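Local coordinates for coat protein (Papaya mosaic virus, PDB 4DOX) that forms the protein capsid of a flexible filamentous plant virus, probably by packing around the viral RNA in many copies, at residues A[31-42]-A[99-109]. Residues are numbered along the deposited sequence; the frame is centred on the assembly and turned at random.
Sequences NLLPSQEQLKSV and SGTSLRKFCRY
In the all-helical fold of this viral coat protein, the capped start of helix 36-48 and the loop before it pack on helix 103-108 and the turn that leads into it. Leu39 and Tyr109 meet by a CH-pi contact. CD1 of Leu39 sits over one face of the Tyr109 ring, 3.6 Å from its centroid and 21° off the normal. CG of Tyr109 stands opposite the backbone N (chi1 178°), which sets the ring against Leu39 CD1. One turn on, Val42 CG1 approaches the Phe106 ring obliquely, 3.8 Å from CE2. Ala60 of helix 56-70 and Val96 of helix 89-98 also touch the Phe106 side chain. Val42 CG2 and Ser41 CB pack on Ser99, whose OG is hydrogen-bonded to Val96 O.

Pro34 wedges between Thr101 and helix 103-108, with its CB on Thr101 OG1 and its CD on the backbone of Lys105. At the loop end, Arg108 NH1 donates to Leu32 O at 2.9 Å. The bond lies in the carbonyl plane, on a lone pair, and nearly in the guanidinium plane. CD2 of Leu32 lies over one guanidinium face, toward its rim, and Arg108 NE makes a salt bridge with Asp145 OD2. Bonds from two different nitrogens, NH1 and NE, should limit the rotation of the group.

Two waters bridge the segments. One links Leu33 O to Lys105 NZ. The other links Gln38 OE1 to Thr101 OG1, 2.7 Å from each. OE1 also accepts from Ser35 N at 2.7 Å, while Ser35 OG accepts from Gln38 N. These reciprocal bonds are those of a capping box at a helix N-terminus.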
loop_
_atom_site.group_PDB
_atom_site.type_symbol
_atom_site.label_atom_id
_atom_site.label_comp_id
_atom_site.label_asym_id
_atom_site.label_seq_id
_atom_site.Cartn_x
_atom_site.Cartn_y
_atom_site.Cartn_z
ATOM N N ASN A 31 -7.959 9.312 3.551
ATOM C CA ASN A 31 -8.813 8.698 2.533
ATOM C C ASN A 31 -8.011 7.911 1.495
ATOM O O ASN A 31 -8.552 7.426 0.500
ATOM C CB ASN A 31 -9.786 9.702 1.889
ATOM C CG ASN A 31 -9.107 10.881 1.193
ATOM O OD1 ASN A 31 -7.926 10.887 0.957
ATOM N ND2 ASN A 31 -9.899 11.879 0.834
ATOM N N LEU A 32 -6.711 7.786 1.731
ATOM C CA LEU A 32 -5.833 7.157 0.775
ATOM C C LEU A 32 -5.180 5.905 1.392
ATOM O O LEU A 32 -4.643 5.093 0.676
ATOM C CB LEU A 32 -4.768 8.160 0.282
ATOM C CG LEU A 32 -5.137 9.313 -0.672
ATOM C CD1 LEU A 32 -3.930 10.198 -0.925
ATOM C CD2 LEU A 32 -5.754 8.864 -2.025
ATOM N N LEU A 33 -5.205 5.764 2.711
ATOM C CA LEU A 33 -4.609 4.616 3.378
ATOM C C LEU A 33 -5.667 3.803 4.183
ATOM O O LEU A 33 -6.706 4.315 4.582
ATOM C CB LEU A 33 -3.462 5.082 4.278
ATOM C CG LEU A 33 -2.277 5.810 3.648
ATOM C CD1 LEU A 33 -1.223 6.217 4.709
ATOM C CD2 LEU A 33 -1.613 4.968 2.583
ATOM N N PRO A 34 -5.428 2.513 4.385
ATOM C CA PRO A 34 -6.443 1.809 5.165
ATOM C C PRO A 34 -6.400 2.374 6.571
ATOM O O PRO A 34 -5.352 2.877 6.996
ATOM C CB PRO A 34 -5.935 0.363 5.198
ATOM C CG PRO A 34 -4.911 0.275 4.080
ATOM C CD PRO A 34 -4.309 1.643 3.970
ATOM N N SER A 35 -7.509 2.317 7.288
ATOM C CA SER A 35 -7.495 2.722 8.676
ATOM C C SER A 35 -6.597 1.770 9.516
ATOM O O SER A 35 -6.165 0.684 9.066
ATOM C CB SER A 35 -8.900 2.798 9.245
ATOM O OG SER A 35 -9.336 1.499 9.573
ATOM N N GLN A 36 -6.293 2.188 10.732
ATOM C CA GLN A 36 -5.558 1.347 11.661
ATOM C C GLN A 36 -6.297 0.028 11.925
ATOM O O GLN A 36 -5.685 -1.023 12.030
ATOM C CB GLN A 36 -5.354 2.113 12.988
ATOM C CG GLN A 36 -4.273 1.488 13.904
ATOM C CD GLN A 36 -2.930 1.337 13.159
ATOM O OE1 GLN A 36 -2.297 0.265 13.202
ATOM N NE2 GLN A 36 -2.521 2.391 12.429
ATOM N N GLU A 37 -7.619 0.107 12.056
ATOM C CA GLU A 37 -8.473 -1.043 12.372
ATOM C C GLU A 37 -8.463 -2.043 11.229
ATOM O O GLU A 37 -8.320 -3.254 11.436
ATOM C CB GLU A 37 -9.903 -0.576 12.694
ATOM C CG GLU A 37 -10.012 0.295 14.028
ATOM C CD GLU A 37 -9.407 1.774 13.916
ATOM O OE1 GLU A 37 -9.215 2.310 12.766
ATOM O OE2 GLU A 37 -9.136 2.401 14.995
ATOM N N GLN A 38 -8.590 -1.497 10.021
ATOM C CA GLN A 38 -8.541 -2.276 8.802
ATOM C C GLN A 38 -7.196 -2.997 8.669
ATOM O O GLN A 38 -7.171 -4.202 8.394
ATOM C CB GLN A 38 -8.851 -1.393 7.586
ATOM C CG GLN A 38 -10.323 -0.992 7.476
ATOM C CD GLN A 38 -10.497 0.122 6.470
ATOM O OE1 GLN A 38 -9.606 0.904 6.286
ATOM N NE2 GLN A 38 -11.615 0.168 5.791
ATOM N N LEU A 39 -6.089 -2.288 8.916
ATOM C CA LEU A 39 -4.793 -2.957 8.900
ATOM C C LEU A 39 -4.779 -4.149 9.874
ATOM O O LEU A 39 -4.365 -5.240 9.510
ATOM C CB LEU A 39 -3.654 -1.989 9.192
ATOM C CG LEU A 39 -3.232 -1.029 8.083
ATOM C CD1 LEU A 39 -2.119 -0.177 8.594
ATOM C CD2 LEU A 39 -2.804 -1.771 6.789
ATOM N N LYS A 40 -5.228 -3.939 11.106
ATOM C CA LYS A 40 -5.257 -4.992 12.126
ATOM C C LYS A 40 -6.066 -6.195 11.671
ATOM O O LYS A 40 -5.711 -7.338 11.974
ATOM C CB LYS A 40 -5.920 -4.456 13.403
ATOM C CG LYS A 40 -5.155 -4.602 14.691
ATOM C CD LYS A 40 -4.885 -6.030 15.095
ATOM C CE LYS A 40 -3.645 -6.073 16.036
ATOM N NZ LYS A 40 -3.132 -7.460 16.189
ATOM N N SER A 41 -7.185 -5.948 10.988
ATOM C CA SER A 41 -8.010 -7.055 10.537
ATOM C C SER A 41 -7.223 -7.930 9.551
ATOM O O SER A 41 -7.253 -9.186 9.668
ATOM C CB SER A 41 -9.278 -6.559 9.866
ATOM O OG SER A 41 -10.136 -5.958 10.792
ATOM N N VAL A 42 -6.534 -7.267 8.590
ATOM C CA VAL A 42 -5.768 -7.958 7.580
ATOM C C VAL A 42 -4.731 -8.885 8.203
ATOM O O VAL A 42 -4.705 -10.075 7.871
ATOM C CB VAL A 42 -5.099 -7.015 6.551
ATOM C CG1 VAL A 42 -4.224 -7.843 5.578
ATOM C CG2 VAL A 42 -6.156 -6.142 5.773
ATOM N N SER A 99 -11.060 -7.030 4.973
ATOM C CA SER A 99 -10.969 -6.055 6.069
ATOM C C SER A 99 -11.766 -4.816 5.736
ATOM O O SER A 99 -12.002 -3.996 6.605
ATOM C CB SER A 99 -9.534 -5.626 6.299
ATOM O OG SER A 99 -9.143 -4.823 5.205
ATOM N N GLY A 100 -12.131 -4.655 4.472
ATOM C CA GLY A 100 -12.995 -3.578 4.050
ATOM C C GLY A 100 -12.211 -2.447 3.439
ATOM O O GLY A 100 -12.782 -1.444 3.056
ATOM N N THR A 101 -10.884 -2.594 3.355
ATOM C CA THR A 101 -10.058 -1.657 2.537
ATOM C C THR A 101 -9.999 -2.193 1.099
ATOM O O THR A 101 -10.553 -3.241 0.819
ATOM C CB THR A 101 -8.651 -1.338 3.174
ATOM O OG1 THR A 101 -8.056 -0.239 2.500
ATOM C CG2 THR A 101 -7.655 -2.513 3.096
ATOM N N SER A 102 -9.387 -1.456 0.194
ATOM C CA SER A 102 -9.206 -1.899 -1.182
ATOM C C SER A 102 -7.742 -2.325 -1.336
ATOM O O SER A 102 -6.863 -1.946 -0.523
ATOM C CB SER A 102 -9.446 -0.737 -2.134
ATOM O OG SER A 102 -8.421 0.252 -1.919
ATOM N N LEU A 103 -7.473 -3.084 -2.391
ATOM C CA LEU A 103 -6.146 -3.608 -2.633
ATOM C C LEU A 103 -5.202 -2.409 -2.890
ATOM O O LEU A 103 -4.004 -2.416 -2.518
ATOM C CB LEU A 103 -6.236 -4.559 -3.822
ATOM C CG LEU A 103 -5.020 -5.244 -4.423
ATOM C CD1 LEU A 103 -4.203 -6.037 -3.360
ATOM C CD2 LEU A 103 -5.492 -6.135 -5.538
ATOM N N ARG A 104 -5.777 -1.353 -3.469
ATOM C CA ARG A 104 -5.009 -0.179 -3.847
ATOM C C ARG A 104 -4.497 0.552 -2.622
ATOM O O ARG A 104 -3.331 0.942 -2.586
ATOM C CB ARG A 104 -5.842 0.744 -4.731
ATOM C CG ARG A 104 -5.317 2.181 -4.867
ATOM C CD ARG A 104 -4.398 2.460 -5.998
ATOM N NE ARG A 104 -4.600 1.626 -7.184
ATOM C CZ ARG A 104 -5.267 1.965 -8.300
ATOM N NH1 ARG A 104 -5.866 3.126 -8.402
ATOM N NH2 ARG A 104 -5.345 1.119 -9.320
ATOM N N LYS A 105 -5.366 0.721 -1.626
ATOM C CA LYS A 105 -4.995 1.435 -0.413
ATOM C C LYS A 105 -3.984 0.643 0.352
ATOM O O LYS A 105 -3.065 1.236 0.909
ATOM C CB LYS A 105 -6.212 1.765 0.474
ATOM C CG LYS A 105 -6.909 2.984 0.007
ATOM C CD LYS A 105 -8.304 3.079 0.563
ATOM C CE LYS A 105 -9.098 4.188 -0.152
ATOM N NZ LYS A 105 -10.318 4.484 0.650
ATOM N N PHE A 106 -4.149 -0.679 0.401
ATOM C CA PHE A 106 -3.206 -1.546 1.079
ATOM C C PHE A 106 -1.802 -1.455 0.442
ATOM O O PHE A 106 -0.799 -1.364 1.140
ATOM C CB PHE A 106 -3.695 -2.991 0.978
ATOM C CG PHE A 106 -2.848 -4.000 1.756
ATOM C CD1 PHE A 106 -1.938 -4.835 1.101
ATOM C CD2 PHE A 106 -2.972 -4.122 3.137
ATOM C CE1 PHE A 106 -1.160 -5.758 1.807
ATOM C CE2 PHE A 106 -2.192 -5.080 3.861
ATOM C CZ PHE A 106 -1.291 -5.895 3.184
ATOM N N CYS A 107 -1.723 -1.509 -0.891
ATOM C CA CYS A 107 -0.416 -1.397 -1.562
ATOM C C CYS A 107 0.198 -0.028 -1.289
ATOM O O CYS A 107 1.397 0.061 -1.080
ATOM C CB CYS A 107 -0.525 -1.677 -3.066
ATOM S SG CYS A 107 -1.061 -3.417 -3.373
ATOM N N ARG A 108 -0.642 1.014 -1.235
ATOM C CA ARG A 108 -0.190 2.364 -1.070
ATOM C C ARG A 108 0.509 2.488 0.264
ATOM O O ARG A 108 1.481 3.234 0.377
ATOM C CB ARG A 108 -1.365 3.312 -1.121
ATOM C CG ARG A 108 -0.938 4.724 -1.368
ATOM C CD ARG A 108 -2.097 5.628 -1.473
ATOM N NE ARG A 108 -2.625 5.680 -2.828
ATOM C CZ ARG A 108 -3.877 5.400 -3.157
ATOM N NH1 ARG A 108 -4.734 5.045 -2.213
ATOM N NH2 ARG A 108 -4.259 5.463 -4.428
ATOM N N TYR A 109 0.021 1.731 1.258
ATOM C CA TYR A 109 0.542 1.759 2.625
ATOM C C TYR A 109 1.985 1.237 2.708
ATOM O O TYR A 109 2.707 1.528 3.708
ATOM C CB TYR A 109 -0.368 0.938 3.568
ATOM C CG TYR A 109 0.138 0.867 5.001
ATOM C CD1 TYR A 109 0.206 2.033 5.823
ATOM C CD2 TYR A 109 0.530 -0.346 5.554
ATOM C CE1 TYR A 109 0.660 1.984 7.176
ATOM C CE2 TYR A 109 0.998 -0.419 6.909
ATOM C CZ TYR A 109 1.061 0.758 7.707
ATOM O OH TYR A 109 1.532 0.671 9.000
HETATM O O HOH W 1 -9.306 5.330 3.581
HETATM O O HOH W 2 -9.617 1.688 3.677
#